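Local coordinates for protein yersinopine synthase (Yersinia pestis, PDB 6C4M) that catalyses the NADPH-dependent reductive condensation of pyruvate with an amino-acid-derived intermediate, the last step in making the metallophore yersinopine, at residues F324-D327 with P331-A334; L311-V316 with Q468-Q473. One frame throughout, in Å; residues are numbered along the deposited sequence.

Contact 1 of 2, residues F324-D327 with P331-A334; sequences FLND and PVPA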
loop_
_atom_site.group_PDB
_atom_site.type_symbol
_atom_site.label_atom_id
_atom_site.label_comp_id
_atom_site.label_asym_id
_atom_site.label_seq_id
_atom_site.Cartn_x
_atom_site.Cartn_y
_atom_site.Cartn_z
ATOM N N PHE A 324 17.727 -4.268 -9.125
ATOM C CA PHE A 324 18.609 -4.362 -7.959
ATOM C C PHE A 324 17.800 -4.532 -6.678
ATOM O O PHE A 324 18.077 -5.422 -5.869
ATOM C CB PHE A 324 19.492 -3.110 -7.887
ATOM C CG PHE A 324 20.353 -3.017 -6.647
ATOM C CD1 PHE A 324 21.415 -3.902 -6.445
ATOM C CD2 PHE A 324 20.139 -2.009 -5.711
ATOM C CE1 PHE A 324 22.225 -3.806 -5.311
ATOM C CE2 PHE A 324 20.951 -1.902 -4.580
ATOM C CZ PHE A 324 22.001 -2.794 -4.389
ATOM N N LEU A 325 16.808 -3.665 -6.460
ATOM C CA LEU A 325 15.995 -3.776 -5.251
ATOM C C LEU A 325 15.320 -5.133 -5.152
ATOM O O LEU A 325 15.293 -5.751 -4.081
ATOM C CB LEU A 325 14.926 -2.697 -5.221
ATOM C CG LEU A 325 15.403 -1.258 -5.185
ATOM C CD1 LEU A 325 14.203 -0.284 -5.341
ATOM C CD2 LEU A 325 16.143 -0.970 -3.888
ATOM N N ASN A 326 14.709 -5.583 -6.242
ATOM C CA ASN A 326 13.927 -6.808 -6.166
ATOM C C ASN A 326 14.842 -8.026 -6.174
ATOM O O ASN A 326 14.741 -8.888 -5.295
ATOM C CB ASN A 326 12.942 -6.881 -7.331
ATOM C CG ASN A 326 11.901 -7.970 -7.158
ATOM O OD1 ASN A 326 10.877 -7.781 -6.508
ATOM N ND2 ASN A 326 12.169 -9.135 -7.747
ATOM N N ASP A 327 15.750 -8.097 -7.151
ATOM C CA ASP A 327 16.470 -9.345 -7.411
ATOM C C ASP A 327 17.746 -9.472 -6.584
ATOM O O ASP A 327 18.189 -10.591 -6.335
ATOM C CB ASP A 327 16.813 -9.479 -8.903
ATOM C CG ASP A 327 15.597 -9.696 -9.784
ATOM O OD1 ASP A 327 14.438 -9.730 -9.275
ATOM O OD2 ASP A 327 15.810 -9.823 -11.015
ATOM N N PRO A 331 12.649 -9.423 -2.617
ATOM C CA PRO A 331 11.695 -9.533 -3.726
ATOM C C PRO A 331 10.252 -9.376 -3.280
ATOM O O PRO A 331 9.897 -9.597 -2.123
ATOM C CB PRO A 331 11.931 -10.954 -4.238
ATOM C CG PRO A 331 12.236 -11.697 -3.006
ATOM C CD PRO A 331 13.142 -10.755 -2.211
ATOM N N VAL A 332 9.418 -9.008 -4.244
ATOM C CA VAL A 332 7.975 -8.950 -4.017
ATOM C C VAL A 332 7.303 -9.781 -5.105
ATOM O O VAL A 332 7.884 -10.026 -6.181
ATOM C CB VAL A 332 7.449 -7.491 -3.993
ATOM C CG1 VAL A 332 8.167 -6.646 -2.884
ATOM C CG2 VAL A 332 7.586 -6.816 -5.370
ATOM N N PRO A 333 6.069 -10.223 -4.849
ATOM C CA PRO A 333 5.366 -11.085 -5.815
ATOM C C PRO A 333 5.270 -10.436 -7.186
ATOM O O PRO A 333 5.177 -9.211 -7.312
ATOM C CB PRO A 333 3.978 -11.267 -5.193
ATOM C CG PRO A 333 4.131 -10.923 -3.757
ATOM C CD PRO A 333 5.282 -9.972 -3.632
ATOM N N ALA A 334 5.274 -11.279 -8.228
ATOM C CA ALA A 334 5.193 -10.751 -9.584
ATOM C C ALA A 334 3.799 -10.202 -9.885
ATOM O O ALA A 334 3.641 -9.459 -10.856
ATOM C CB ALA A 334 5.553 -11.820 -10.612
#

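Contact 2 of 2, residues L311-V316 with Q468-Q473; sequences LNRLGV and QQWRSQ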
loop_
_atom_site.group_PDB
_atom_site.type_symbol
_atom_site.label_atom_id
_atom_site.label_comp_id
_atom_site.label_asym_id
_atom_site.label_seq_id
_atom_site.Cartn_x
_atom_site.Cartn_y
_atom_site.Cartn_z
ATOM N N LEU A 311 27.348 9.027 -12.331
ATOM C CA LEU A 311 28.105 7.838 -12.703
ATOM C C LEU A 311 28.522 7.880 -14.168
ATOM O O LEU A 311 29.697 7.663 -14.499
ATOM C CB LEU A 311 27.274 6.601 -12.416
ATOM C CG LEU A 311 27.063 6.276 -10.940
ATOM C CD1 LEU A 311 26.031 5.179 -10.775
ATOM C CD2 LEU A 311 28.372 5.845 -10.330
ATOM N N ASN A 312 27.571 8.155 -15.063
ATOM C CA ASN A 312 27.905 8.234 -16.481
ATOM C C ASN A 312 29.040 9.218 -16.727
ATOM O O ASN A 312 29.945 8.947 -17.523
ATOM C CB ASN A 312 26.679 8.633 -17.287
ATOM C CG ASN A 312 25.652 7.509 -17.394
ATOM O OD1 ASN A 312 25.825 6.431 -16.833
ATOM N ND2 ASN A 312 24.575 7.775 -18.083
ATOM N N ARG A 313 28.997 10.372 -16.057
ATOM C CA ARG A 313 30.078 11.346 -16.173
ATOM C C ARG A 313 31.390 10.758 -15.702
ATOM O O ARG A 313 32.452 11.054 -16.258
ATOM C CB ARG A 313 29.725 12.592 -15.354
ATOM C CG ARG A 313 30.771 13.679 -15.382
ATOM C CD ARG A 313 30.795 14.393 -16.711
ATOM N NE ARG A 313 31.593 15.602 -16.589
ATOM C CZ ARG A 313 32.902 15.671 -16.813
ATOM N NH1 ARG A 313 33.578 14.601 -17.217
ATOM N NH2 ARG A 313 33.531 16.828 -16.649
ATOM N N LEU A 314 31.342 9.947 -14.654
ATOM C CA LEU A 314 32.529 9.289 -14.143
ATOM C C LEU A 314 32.942 8.077 -14.964
ATOM O O LEU A 314 33.938 7.442 -14.613
ATOM C CB LEU A 314 32.303 8.873 -12.689
ATOM C CG LEU A 314 32.132 10.105 -11.790
ATOM C CD1 LEU A 314 31.481 9.720 -10.498
ATOM C CD2 LEU A 314 33.480 10.790 -11.545
ATOM N N GLY A 315 32.211 7.748 -16.031
ATOM C CA GLY A 315 32.555 6.624 -16.890
ATOM C C GLY A 315 31.993 5.300 -16.454
ATOM O O GLY A 315 32.538 4.249 -16.820
ATOM N N VAL A 316 30.912 5.310 -15.691
ATOM C CA VAL A 316 30.364 4.111 -15.088
ATOM C C VAL A 316 28.895 4.023 -15.468
ATOM O O VAL A 316 28.171 5.032 -15.495
ATOM C CB VAL A 316 30.582 4.116 -13.557
ATOM C CG1 VAL A 316 29.899 2.946 -12.910
ATOM C CG2 VAL A 316 32.080 4.057 -13.245
ATOM N N GLN A 468 40.205 14.651 -7.578
ATOM C CA GLN A 468 41.629 14.608 -7.915
ATOM C C GLN A 468 42.032 13.206 -8.342
ATOM O O GLN A 468 42.687 13.020 -9.372
ATOM C CB GLN A 468 42.468 15.083 -6.715
ATOM C CG GLN A 468 43.953 15.289 -7.009
ATOM C CD GLN A 468 44.839 15.249 -5.740
ATOM O OE1 GLN A 468 44.349 15.371 -4.615
ATOM N NE2 GLN A 468 46.136 15.064 -5.932
ATOM N N GLN A 469 41.625 12.199 -7.573
ATOM C CA GLN A 469 42.003 10.833 -7.920
ATOM C C GLN A 469 41.420 10.424 -9.266
ATOM O O GLN A 469 42.118 9.830 -10.092
ATOM C CB GLN A 469 41.560 9.871 -6.827
ATOM C CG GLN A 469 42.016 8.440 -7.073
ATOM C CD GLN A 469 43.524 8.326 -7.080
ATOM O OE1 GLN A 469 44.221 9.080 -6.375
ATOM N NE2 GLN A 469 44.043 7.404 -7.893
ATOM N N TRP A 470 40.133 10.719 -9.495
ATOM C CA TRP A 470 39.461 10.314 -10.725
ATOM C C TRP A 470 40.090 10.969 -11.953
ATOM O O TRP A 470 40.275 10.319 -12.986
ATOM C CB TRP A 470 37.973 10.664 -10.639
ATOM C CG TRP A 470 37.233 10.346 -11.879
ATOM C CD1 TRP A 470 36.724 9.143 -12.232
ATOM C CD2 TRP A 470 36.920 11.244 -12.946
ATOM N NE1 TRP A 470 36.122 9.227 -13.450
ATOM C CE2 TRP A 470 36.230 10.504 -13.916
ATOM C CE3 TRP A 470 37.158 12.607 -13.172
ATOM C CZ2 TRP A 470 35.743 11.075 -15.091
ATOM C CZ3 TRP A 470 36.697 13.171 -14.349
ATOM C CH2 TRP A 470 35.995 12.402 -15.295
ATOM N N ARG A 471 40.388 12.269 -11.871
ATOM C CA ARG A 471 40.996 12.969 -13.004
ATOM C C ARG A 471 42.390 12.440 -13.322
ATOM O O ARG A 471 42.843 12.537 -14.466
ATOM C CB ARG A 471 41.073 14.469 -12.722
ATOM C CG ARG A 471 39.717 15.168 -12.715
ATOM C CD ARG A 471 39.927 16.673 -12.829
ATOM N NE ARG A 471 38.722 17.444 -12.523
ATOM C CZ ARG A 471 37.810 17.822 -13.415
ATOM N NH1 ARG A 471 37.935 17.516 -14.700
ATOM N NH2 ARG A 471 36.761 18.514 -13.012
ATOM N N SER A 472 43.080 11.892 -12.334
ATOM C CA SER A 472 44.428 11.374 -12.539
ATOM C C SER A 472 44.453 10.075 -13.327
ATOM O O SER A 472 45.548 9.545 -13.553
ATOM C CB SER A 472 45.101 11.152 -11.188
ATOM O OG SER A 472 44.610 9.981 -10.555
ATOM N N GLN A 473 43.299 9.549 -13.742
ATOM C CA GLN A 473 43.231 8.233 -14.391
ATOM C C GLN A 473 42.871 8.360 -15.870
ATOM O O GLN A 473 41.707 8.230 -16.263
ATOM C CB GLN A 473 42.224 7.341 -13.658
ATOM C CG GLN A 473 42.655 6.985 -12.222
ATOM C CD GLN A 473 41.548 6.342 -11.358
ATOM O OE1 GLN A 473 40.368 6.278 -11.747
ATOM N NE2 GLN A 473 41.943 5.861 -10.169
#

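Contact 1 of 2, residues F324-D327 with P331-A334
Asn326, near the end of helix 321-329, reaches across to the chain that has just left that helix and takes hold of Val332. Its OD1 accepts the backbone N-H of Val332 at 3.0 Å from N, with an N-H...O angle of 158°; the donor comes in tilted by 32° from the carbonyl plane. What sends the amide that way is its first torsion, which sets CG anti to the backbone N (chi1 -168°) and so carries it off the helix toward 331-332. The other half of the amide is fixed as well: ND2 donates to Asp327 OD1 at 2.8 Å, almost straight and in the amide plane, so the two bonds together hold the group against rotation. Asp327 in turn forms a salt bridge through OD2 with Arg339, which makes it a second-shell support for the amide.

The tight part is here, around the buried Asn326. CA of Pro331 sits 3.4 Å from OD1, and CG2 of Val332 closes on the same oxygen at 3.6 Å. Val332 also packs on Ala363 and Leu364 of helix 350-364. The looser side belongs to Pro331, an exposed residue whose CB lies 3.6 Å from the backbone O of Asn326 and 4.0 Å from ND2, touching without any polar bond. Pro331 has no N-H to give, so the first backbone amide available in 331-334 is that of Val332. The chemistry is that of a side-chain-to-backbone tie: one buried amide, held by two hydrogen bonds, probably helps to keep the start of the loop against the helix it has just left.

Contact 2 of 2, residues L311-V316 with Q468-Q473
Trp470 points from the last turn of helix 459-471 straight at the end of helix 294-313, where Leu314 and Arg313 receive it. Its CB leads to CG, set anti to the backbone N, which extends the indole away from its own helix. CG already lies 3.8 Å from CD2 of Leu314. Beyond it the five-membered ring is covered on one face by that methyl, a CH-pi contact with CD2 of Leu314 3.5 Å from the ring centroid of Trp470 and only 5° off the normal. NE1 is the polar point: it donates to Leu314 O at 3.1 Å, with an N-H...O angle of 152°, while the oxygen stands somewhat out of the ring plane. One residue therefore serves the indole twice, its side chain over the face and its carbonyl at the N-H. Farther out, CZ2 of Trp470 comes within 3.5 Å of Arg313 O, and CH2 at the far end of the ring reaches NH1 of Arg313 at 3.8 Å. That guanidinium stands steeply to the indole, the planes 77° apart, and its NE is committed to Leu420 O.

Leu314 O is presented by a helix end: Gly315, at positive phi, closes helix 294-313 in a Schellman motif, with Gly315 N bonded to Asn312 O and Val316 N to Leu311 O. The C-terminal end of that helix thus meets that of helix 459-471, the latter close to the chain terminus. The contact combines one methyl-on-face touch with one N-H...O bond, so the partly buried indole N-H has a partner, while polar atoms of Arg313 lie beside the benzene end.

How the contacts relate
Both contacts are partly buried, each about 21 Å from the centre of the chain and away from the NADP-binding residues and the probable proton donor/acceptor His260. Their reach differs. Contact 1 ties helix 321-329 to the loop that directly follows it, whereas contact 2 brings together helices 294-313 and 459-471, far apart in sequence. Helices 294-313 and 321-329 are neighbours in the chain, yet the contact centres lie about 31 Å apart. In each a hydrogen bond joins side chain to backbone, with roles exchanged: a side-chain oxygen accepts in 324-327, a side-chain N-H donates in 468-473. Ring-face packing belongs to contact 2; contact 1 turns on the amide of Asn326, with Pro331 and Val332 packed beside it.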